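Local coordinates for protein aldehyde dehydrogenase 12 (Zea mays, PDB 6D97) that oxidises L-glutamate gamma-semialdehyde to glutamate with NAD+ as the electron acceptor, the last step of proline catabolism in plants, at residues S170-G175 against R181-R186; D162-L167 against A212-N217; E394-H399 against Y405-P410. One frame throughout, in Å; residues are numbered along the deposited sequence.

Contact 1 (S170-G175 against R181-R186); sequences SFAVPG and RSNGYR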
loop_
_atom_site.group_PDB
_atom_site.type_symbol
_atom_site.label_atom_id
_atom_site.label_comp_id
_atom_site.label_asym_id
_atom_site.label_seq_id
_atom_site.Cartn_x
_atom_site.Cartn_y
_atom_site.Cartn_z
ATOM N N SER A 170 8.929 -4.941 -1.282
ATOM C CA SER A 170 9.584 -3.644 -1.260
ATOM C C SER A 170 8.886 -2.712 -2.242
ATOM O O SER A 170 8.116 -3.146 -3.101
ATOM C CB SER A 170 11.072 -3.776 -1.608
ATOM O OG SER A 170 11.260 -4.309 -2.909
ATOM N N PHE A 171 9.156 -1.417 -2.115
ATOM C CA PHE A 171 8.662 -0.443 -3.075
ATOM C C PHE A 171 9.839 0.242 -3.756
ATOM O O PHE A 171 10.989 0.134 -3.325
ATOM C CB PHE A 171 7.726 0.584 -2.416
ATOM C CG PHE A 171 8.369 1.417 -1.344
ATOM C CD1 PHE A 171 8.358 0.996 -0.023
ATOM C CD2 PHE A 171 8.953 2.636 -1.654
ATOM C CE1 PHE A 171 8.933 1.765 0.966
ATOM C CE2 PHE A 171 9.530 3.411 -0.672
ATOM C CZ PHE A 171 9.520 2.977 0.642
ATOM N N ALA A 172 9.542 0.920 -4.861
ATOM C CA ALA A 172 10.562 1.658 -5.588
ATOM C C ALA A 172 9.925 2.892 -6.206
ATOM O O ALA A 172 8.716 2.940 -6.444
ATOM C CB ALA A 172 11.243 0.794 -6.658
ATOM N N VAL A 173 10.758 3.905 -6.425
ATOM C CA VAL A 173 10.334 5.179 -6.997
ATOM C C VAL A 173 11.356 5.560 -8.063
ATOM O O VAL A 173 12.562 5.362 -7.848
ATOM C CB VAL A 173 10.211 6.266 -5.913
ATOM C CG1 VAL A 173 9.675 7.551 -6.505
ATOM C CG2 VAL A 173 9.292 5.806 -4.796
ATOM N N PRO A 174 10.942 6.074 -9.224
ATOM C CA PRO A 174 11.928 6.483 -10.233
ATOM C C PRO A 174 12.803 7.624 -9.734
ATOM O O PRO A 174 12.357 8.487 -8.974
ATOM C CB PRO A 174 11.065 6.920 -11.421
ATOM C CG PRO A 174 9.771 6.223 -11.230
ATOM C CD PRO A 174 9.565 6.128 -9.746
ATOM N N GLY A 175 14.058 7.618 -10.172
ATOM C CA GLY A 175 15.007 8.645 -9.804
ATOM C C GLY A 175 14.888 9.883 -10.674
ATOM O O GLY A 175 13.924 10.080 -11.417
ATOM N N ARG A 181 17.002 4.834 -9.637
ATOM C CA ARG A 181 15.740 4.441 -9.027
ATOM C C ARG A 181 16.032 4.069 -7.582
ATOM O O ARG A 181 17.036 3.407 -7.301
ATOM C CB ARG A 181 15.087 3.276 -9.783
ATOM C CG ARG A 181 16.070 2.191 -10.165
ATOM C CD ARG A 181 15.682 1.489 -11.458
ATOM N NE ARG A 181 16.804 0.741 -12.030
ATOM C CZ ARG A 181 17.446 1.083 -13.145
ATOM N NH1 ARG A 181 17.071 2.159 -13.821
ATOM N NH2 ARG A 181 18.456 0.343 -13.591
ATOM N N SER A 182 15.180 4.517 -6.665
ATOM C CA SER A 182 15.380 4.287 -5.241
ATOM C C SER A 182 14.409 3.229 -4.734
ATOM O O SER A 182 13.241 3.201 -5.132
ATOM C CB SER A 182 15.203 5.583 -4.445
ATOM O OG SER A 182 13.922 6.147 -4.659
ATOM N N ASN A 183 14.895 2.370 -3.837
ATOM C CA ASN A 183 14.143 1.221 -3.358
ATOM C C ASN A 183 14.089 1.220 -1.839
ATOM O O ASN A 183 15.086 1.510 -1.174
ATOM C CB ASN A 183 14.771 -0.089 -3.846
ATOM C CG ASN A 183 14.896 -0.148 -5.352
ATOM O OD1 ASN A 183 15.744 0.517 -5.946
ATOM N ND2 ASN A 183 14.058 -0.955 -5.978
ATOM N N GLY A 184 12.925 0.871 -1.294
ATOM C CA GLY A 184 12.786 0.719 0.140
ATOM C C GLY A 184 12.498 -0.711 0.551
ATOM O O GLY A 184 11.467 -1.269 0.167
ATOM N N TYR A 185 13.389 -1.311 1.336
ATOM C CA TYR A 185 13.280 -2.706 1.732
ATOM C C TYR A 185 12.985 -2.827 3.221
ATOM O O TYR A 185 13.175 -1.886 3.995
ATOM C CB TYR A 185 14.567 -3.476 1.414
ATOM C CG TYR A 185 14.829 -3.686 -0.058
ATOM C CD1 TYR A 185 14.297 -4.786 -0.728
ATOM C CD2 TYR A 185 15.618 -2.791 -0.777
ATOM C CE1 TYR A 185 14.541 -4.985 -2.074
ATOM C CE2 TYR A 185 15.868 -2.979 -2.120
ATOM C CZ TYR A 185 15.330 -4.079 -2.762
ATOM O OH TYR A 185 15.579 -4.262 -4.099
ATOM N N ARG A 186 12.519 -4.011 3.612
ATOM C CA ARG A 186 12.388 -4.385 5.017
ATOM C C ARG A 186 13.578 -5.277 5.346
ATOM O O ARG A 186 13.632 -6.437 4.931
ATOM C CB ARG A 186 11.066 -5.094 5.290
ATOM C CG ARG A 186 9.824 -4.333 4.860
ATOM C CD ARG A 186 9.791 -2.930 5.431
ATOM N NE ARG A 186 9.972 -2.924 6.880
ATOM C CZ ARG A 186 9.993 -1.823 7.623
ATOM N NH1 ARG A 186 9.837 -0.638 7.054
ATOM N NH2 ARG A 186 10.173 -1.909 8.934
HETATM O O HOH W 1 13.410 8.504 -6.100
#
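Phe171 and Gly184 face each other in a hydrogen-bonded pair of the antiparallel hairpin formed by strands 170-174 and 180-187, part of the oligomerisation sheet that aldehyde dehydrogenases extend away from the body of the subunit. Four backbone bonds hold the ladder. Gly184 N gives a bond of 2.9 Å to Phe171 O, while the return bond, Phe171 N to Gly184 O, is longer at 3.3 Å. Val173 and Ser182 close the second pair, with Val173 N 2.9 Å from Ser182 O. Between these pairs the Ala172 CA hydrogen leans on Ser182 O.

Ring contacts come next. With chi1 at 62°, CG of Phe171 sits between its own N and carbonyl carbon, and the ring swings across the hairpin until one face lies over Gly184 CA, 4.2 Å from the ring centroid. At the Ser170 end, CB of the serine touches Tyr185 CD1 at 3.5 Å.

Beyond the hairpin, strand 526-533 pairs with 180-187, and Ser170 to Ala172 join a strand of the second subunit, continuing the sheet across the interface. Arg169 of that subunit makes a cation-pi contact with Phe171. Water adds one last link, lying 2.8 Å from Ser182 OG and donating to Pro174 O.

Contact 2 (D162-L167 against A212-N217); sequences DQVRFL and ALYMGN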
loop_
_atom_site.group_PDB
_atom_site.type_symbol
_atom_site.label_atom_id
_atom_site.label_comp_id
_atom_site.label_asym_id
_atom_site.label_seq_id
_atom_site.Cartn_x
_atom_site.Cartn_y
_atom_site.Cartn_z
ATOM N N ASP A 162 3.491 -18.255 -0.419
ATOM C CA ASP A 162 4.322 -17.087 -0.682
ATOM C C ASP A 162 4.144 -15.976 0.345
ATOM O O ASP A 162 4.775 -14.922 0.206
ATOM C CB ASP A 162 4.018 -16.519 -2.077
ATOM C CG ASP A 162 4.419 -17.456 -3.201
ATOM O OD1 ASP A 162 5.605 -17.839 -3.276
ATOM O OD2 ASP A 162 3.539 -17.807 -4.015
ATOM N N GLN A 163 3.308 -16.172 1.368
ATOM C CA GLN A 163 2.933 -15.048 2.223
ATOM C C GLN A 163 4.077 -14.555 3.102
ATOM O O GLN A 163 4.064 -13.389 3.511
ATOM C CB GLN A 163 1.717 -15.414 3.080
ATOM C CG GLN A 163 0.414 -15.538 2.282
ATOM C CD GLN A 163 -0.046 -14.220 1.654
ATOM O OE1 GLN A 163 0.522 -13.156 1.909
ATOM N NE2 GLN A 163 -1.086 -14.293 0.831
ATOM N N VAL A 164 5.063 -15.399 3.401
ATOM C CA VAL A 164 6.259 -14.917 4.086
ATOM C C VAL A 164 7.121 -14.105 3.134
ATOM O O VAL A 164 7.597 -13.016 3.474
ATOM C CB VAL A 164 7.038 -16.097 4.688
ATOM C CG1 VAL A 164 8.348 -15.610 5.279
ATOM C CG2 VAL A 164 6.194 -16.776 5.738
ATOM N N ARG A 165 7.331 -14.643 1.930
ATOM C CA ARG A 165 7.955 -13.918 0.832
ATOM C C ARG A 165 7.320 -12.541 0.650
ATOM O O ARG A 165 8.018 -11.532 0.510
ATOM C CB ARG A 165 7.828 -14.768 -0.440
ATOM C CG ARG A 165 8.586 -14.270 -1.655
ATOM C CD ARG A 165 7.777 -14.479 -2.936
ATOM N NE ARG A 165 7.604 -15.875 -3.331
ATOM C CZ ARG A 165 8.400 -16.514 -4.181
ATOM N NH1 ARG A 165 9.439 -15.885 -4.713
ATOM N NH2 ARG A 165 8.159 -17.782 -4.492
ATOM N N PHE A 166 5.985 -12.482 0.696
ATOM C CA PHE A 166 5.275 -11.223 0.509
ATOM C C PHE A 166 5.509 -10.236 1.647
ATOM O O PHE A 166 5.322 -9.032 1.447
ATOM C CB PHE A 166 3.776 -11.481 0.353
ATOM C CG PHE A 166 3.397 -12.109 -0.958
ATOM C CD1 PHE A 166 4.273 -12.102 -2.032
ATOM C CD2 PHE A 166 2.149 -12.693 -1.119
ATOM C CE1 PHE A 166 3.914 -12.673 -3.240
ATOM C CE2 PHE A 166 1.784 -13.269 -2.320
ATOM C CZ PHE A 166 2.669 -13.260 -3.384
ATOM N N LEU A 167 5.897 -10.713 2.834
ATOM C CA LEU A 167 6.261 -9.793 3.908
ATOM C C LEU A 167 7.490 -8.974 3.538
ATOM O O LEU A 167 7.646 -7.842 4.009
ATOM C CB LEU A 167 6.512 -10.560 5.210
ATOM C CG LEU A 167 5.317 -11.159 5.952
ATOM C CD1 LEU A 167 5.791 -11.975 7.145
ATOM C CD2 LEU A 167 4.380 -10.045 6.402
ATOM N N ALA A 212 9.678 -12.959 13.943
ATOM C CA ALA A 212 11.115 -12.711 13.922
ATOM C C ALA A 212 11.800 -13.552 12.852
ATOM O O ALA A 212 12.626 -13.046 12.082
ATOM C CB ALA A 212 11.718 -12.992 15.298
ATOM N N LEU A 213 11.459 -14.843 12.781
ATOM C CA LEU A 213 12.083 -15.715 11.793
ATOM C C LEU A 213 11.705 -15.313 10.374
ATOM O O LEU A 213 12.550 -15.343 9.470
ATOM C CB LEU A 213 11.694 -17.170 12.053
ATOM C CG LEU A 213 12.339 -17.829 13.272
ATOM C CD1 LEU A 213 11.669 -19.165 13.579
ATOM C CD2 LEU A 213 13.824 -18.011 13.040
ATOM N N TYR A 214 10.441 -14.928 10.160
ATOM C CA TYR A 214 9.979 -14.579 8.819
ATOM C C TYR A 214 10.836 -13.481 8.200
ATOM O O TYR A 214 11.216 -13.565 7.027
ATOM C CB TYR A 214 8.519 -14.124 8.855
ATOM C CG TYR A 214 7.496 -15.188 9.181
ATOM C CD1 TYR A 214 7.766 -16.534 8.968
ATOM C CD2 TYR A 214 6.252 -14.838 9.696
ATOM C CE1 TYR A 214 6.825 -17.505 9.263
ATOM C CE2 TYR A 214 5.307 -15.796 10.000
ATOM C CZ TYR A 214 5.594 -17.130 9.780
ATOM O OH TYR A 214 4.647 -18.084 10.081
ATOM N N MET A 215 11.141 -12.437 8.971
ATOM C CA MET A 215 11.837 -11.281 8.421
ATOM C C MET A 215 13.337 -11.493 8.296
ATOM O O MET A 215 14.024 -10.618 7.756
ATOM C CB MET A 215 11.562 -10.042 9.276
ATOM C CG MET A 215 10.084 -9.721 9.421
ATOM S SD MET A 215 9.203 -9.741 7.846
ATOM C CE MET A 215 9.993 -8.382 6.987
ATOM N N GLY A 216 13.859 -12.612 8.776
ATOM C CA GLY A 216 15.257 -12.936 8.635
ATOM C C GLY A 216 16.106 -12.809 9.888
ATOM O O GLY A 216 17.339 -12.791 9.773
ATOM N N ASN A 217 15.498 -12.720 11.066
ATOM C CA ASN A 217 16.250 -12.627 12.307
ATOM C C ASN A 217 16.564 -14.018 12.851
ATOM O O ASN A 217 15.974 -15.023 12.442
ATOM C CB ASN A 217 15.471 -11.826 13.351
ATOM C CG ASN A 217 15.032 -10.466 12.839
ATOM O OD1 ASN A 217 15.825 -9.528 12.782
ATOM N ND2 ASN A 217 13.762 -10.354 12.466
#
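Val164 and Leu167, one turn apart on the short, weakly bonded helix 163-167, pack against the C-terminal end of helix 203-214, where Gly216 closes the helix in a Schellman motif. The segment starts at Asp162, whose OD1 is gripped by both NE and NH2 of Arg165, each 2.8 Å away and both coming from the same face of the carboxylate. OD2 of Asp162 bonds to Gln499 of the fourth subunit, and Arg165 also reaches Pro174 O of the second subunit, so this salt bridge sits between two interfaces.

Val164 packs on the ring of Tyr214. Its CG2 lies over one face, 3.8 Å from the centroid, and CG1 rests beside Tyr214 CD1; the two side chains cross at about a right angle. The hydroxyl of Tyr214 points on to Ser114 of helix 105-121, with which it is hydrogen-bonded.

Leu167 follows, its CD1 meeting Tyr214 CD2 at 3.9 Å and sharing the tyrosine with Val164. Met215, next to Tyr214 in the chain, reaches the same leucine: its chain bends at chi2 (-48°) and chi3 (-64°), which brings SD to 3.9 Å from Leu167 CB and leaves CE 3.8 Å from Leu167 O.

Contact 3 (E394-H399 against Y405-P410); sequences EPLANH and YGAMKP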
loop_
_atom_site.group_PDB
_atom_site.type_symbol
_atom_site.label_atom_id
_atom_site.label_comp_id
_atom_site.label_asym_id
_atom_site.label_seq_id
_atom_site.Cartn_x
_atom_site.Cartn_y
_atom_site.Cartn_z
ATOM N N GLU A 394 -14.577 -11.923 48.260
ATOM C CA GLU A 394 -14.248 -12.989 49.191
ATOM C C GLU A 394 -13.395 -14.035 48.492
ATOM O O GLU A 394 -13.474 -14.190 47.269
ATOM C CB GLU A 394 -15.519 -13.644 49.750
ATOM C CG GLU A 394 -16.349 -12.715 50.623
ATOM C CD GLU A 394 -17.738 -13.252 50.904
ATOM O OE1 GLU A 394 -18.129 -14.249 50.259
ATOM O OE2 GLU A 394 -18.437 -12.675 51.766
ATOM N N PRO A 395 -12.561 -14.755 49.236
ATOM C CA PRO A 395 -11.736 -15.795 48.614
ATOM C C PRO A 395 -12.577 -16.979 48.163
ATOM O O PRO A 395 -13.706 -17.191 48.613
ATOM C CB PRO A 395 -10.765 -16.205 49.730
ATOM C CG PRO A 395 -10.811 -15.080 50.722
ATOM C CD PRO A 395 -12.197 -14.526 50.644
ATOM N N LEU A 396 -12.006 -17.743 47.238
ATOM C CA LEU A 396 -12.570 -19.033 46.880
ATOM C C LEU A 396 -12.420 -20.001 48.048
ATOM O O LEU A 396 -11.533 -19.858 48.893
ATOM C CB LEU A 396 -11.880 -19.597 45.636
ATOM C CG LEU A 396 -12.042 -18.826 44.323
ATOM C CD1 LEU A 396 -11.113 -19.397 43.265
ATOM C CD2 LEU A 396 -13.484 -18.851 43.835
ATOM N N ALA A 397 -13.310 -20.986 48.098
ATOM C CA ALA A 397 -13.303 -21.982 49.154
ATOM C C ALA A 397 -13.104 -23.373 48.567
ATOM O O ALA A 397 -13.269 -23.596 47.364
ATOM C CB ALA A 397 -14.601 -21.944 49.970
ATOM N N ASN A 398 -12.743 -24.306 49.449
ATOM C CA ASN A 398 -12.600 -25.724 49.116
ATOM C C ASN A 398 -11.640 -25.928 47.943
ATOM O O ASN A 398 -12.008 -26.455 46.892
ATOM C CB ASN A 398 -13.966 -26.352 48.818
ATOM C CG ASN A 398 -15.045 -25.871 49.761
ATOM O OD1 ASN A 398 -15.018 -26.165 50.956
ATOM N ND2 ASN A 398 -16.011 -25.130 49.225
ATOM N N HIS A 399 -10.393 -25.506 48.136
ATOM C CA HIS A 399 -9.400 -25.624 47.077
ATOM C C HIS A 399 -8.031 -25.896 47.685
ATOM O O HIS A 399 -7.811 -25.724 48.887
ATOM C CB HIS A 399 -9.371 -24.365 46.201
ATOM C CG HIS A 399 -8.918 -23.135 46.920
ATOM N ND1 HIS A 399 -7.595 -22.888 47.216
ATOM C CD2 HIS A 399 -9.614 -22.079 47.403
ATOM C CE1 HIS A 399 -7.495 -21.733 47.848
ATOM N NE2 HIS A 399 -8.705 -21.220 47.973
ATOM N N TYR A 405 -0.253 -18.273 45.015
ATOM C CA TYR A 405 -1.197 -17.886 43.980
ATOM C C TYR A 405 -2.505 -17.445 44.617
ATOM O O TYR A 405 -2.936 -18.006 45.630
ATOM C CB TYR A 405 -1.446 -19.044 43.012
ATOM C CG TYR A 405 -0.198 -19.505 42.293
ATOM C CD1 TYR A 405 0.813 -18.604 41.969
ATOM C CD2 TYR A 405 -0.023 -20.840 41.947
ATOM C CE1 TYR A 405 1.956 -19.016 41.310
ATOM C CE2 TYR A 405 1.122 -21.262 41.294
ATOM C CZ TYR A 405 2.105 -20.344 40.980
ATOM O OH TYR A 405 3.239 -20.758 40.329
ATOM N N GLY A 406 -3.128 -16.433 44.027
ATOM C CA GLY A 406 -4.395 -15.961 44.530
ATOM C C GLY A 406 -5.545 -16.872 44.150
ATOM O O GLY A 406 -5.478 -17.640 43.191
ATOM N N ALA A 407 -6.621 -16.777 44.931
ATOM C CA ALA A 407 -7.824 -17.582 44.705
ATOM C C ALA A 407 -9.013 -16.751 45.189
ATOM O O ALA A 407 -9.436 -16.856 46.343
ATOM C CB ALA A 407 -7.747 -18.926 45.416
ATOM N N MET A 408 -9.544 -15.933 44.288
ATOM C CA MET A 408 -10.563 -14.948 44.614
ATOM C C MET A 408 -11.814 -15.169 43.778
ATOM O O MET A 408 -11.736 -15.561 42.610
ATOM C CB MET A 408 -10.041 -13.526 44.381
ATOM C CG MET A 408 -9.160 -12.987 45.492
ATOM S SD MET A 408 -10.100 -12.592 46.978
ATOM C CE MET A 408 -11.241 -11.366 46.341
ATOM N N LYS A 409 -12.965 -14.910 44.386
ATOM C CA LYS A 409 -14.194 -14.817 43.621
ATOM C C LYS A 409 -14.147 -13.567 42.743
ATOM O O LYS A 409 -13.483 -12.586 43.091
ATOM C CB LYS A 409 -15.403 -14.755 44.550
ATOM C CG LYS A 409 -15.624 -15.996 45.404
ATOM C CD LYS A 409 -16.817 -15.813 46.331
ATOM C CE LYS A 409 -17.108 -17.076 47.126
ATOM N NZ LYS A 409 -18.224 -16.877 48.092
ATOM N N PRO A 410 -14.832 -13.580 41.599
ATOM C CA PRO A 410 -14.860 -12.388 40.740
ATOM C C PRO A 410 -15.378 -11.187 41.512
ATOM O O PRO A 410 -16.448 -11.233 42.123
ATOM C CB PRO A 410 -15.813 -12.785 39.606
ATOM C CG PRO A 410 -15.767 -14.268 39.583
ATOM C CD PRO A 410 -15.585 -14.699 41.012
#
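A chi1 of 65° turns the imidazole of His399 back over its own backbone and above the methyl of Ala407. CB of Ala407 lies over one face of the ring, 3.9 Å from its centroid, with NE2 and CE1 as the ring atoms it meets most closely. ND1 is hydrogen-bonded to Ile401 N, which helps to hold the ring's rotation. Lys409 is stretched out beyond CG, its last three torsions all near 180°, so the chain runs alongside Glu394 and points the same way. The two ends form a salt bridge, but a loose one: Lys409 NZ is 3.4 Å from Glu394 OE1, and the hydrogen bond within it is weak. The lower part of the lysine chain does more of the touching, since CB and CG both lie 3.4 Å from Glu394 O.

Both segments belong to the irregular connection between strands 388-391 and 411-414, antiparallel neighbours at one border of the seven-stranded mixed sheet. The connection doubles back on itself and is joined by a single backbone bridge, Pro395 with Met408. Two bonds make it. Lys409 N donates to Glu394 O, nearly in line with the carbonyl, at 3.0 Å; Leu396 N donates to Ala407 O at 2.9 Å, but from well above the carbonyl plane.

Leu396 lies along the Ala407-Met408 backbone, its CG 3.7 Å from Met408 O. Its CD1 is 4.0 Å from Ala407 CB, and CD2 reaches Lys409 CG. On the other side of the backbone, Met408 curls back until SD and CE lie against Glu394 O, while the same side chain packs on Thr371, Met374 and Ile375 of helix 371-382.

Contacts 1 and 2 are neighbours, their centres 19 Å apart. Helix 163-167 leads directly into strand 170-174, and the hairpin of contact 1 falls between the two segments of contact 2 in sequence. They touch where Arg186 CB packs on Met215 CE, at the base of the hairpin. That touch and the chain order place contact 2 where the projecting sheet leaves the body of the subunit; both contacts also meet the second subunit. Contact 3 comes later in the chain, on the opposite side of its centre, with centres 58 Å from contact 1 and 45 Å from contact 2. It lies in the irregular connection between strands 388-391 and 411-414 of the seven-stranded sheet, and no other subunit of the tetramer touches its segments.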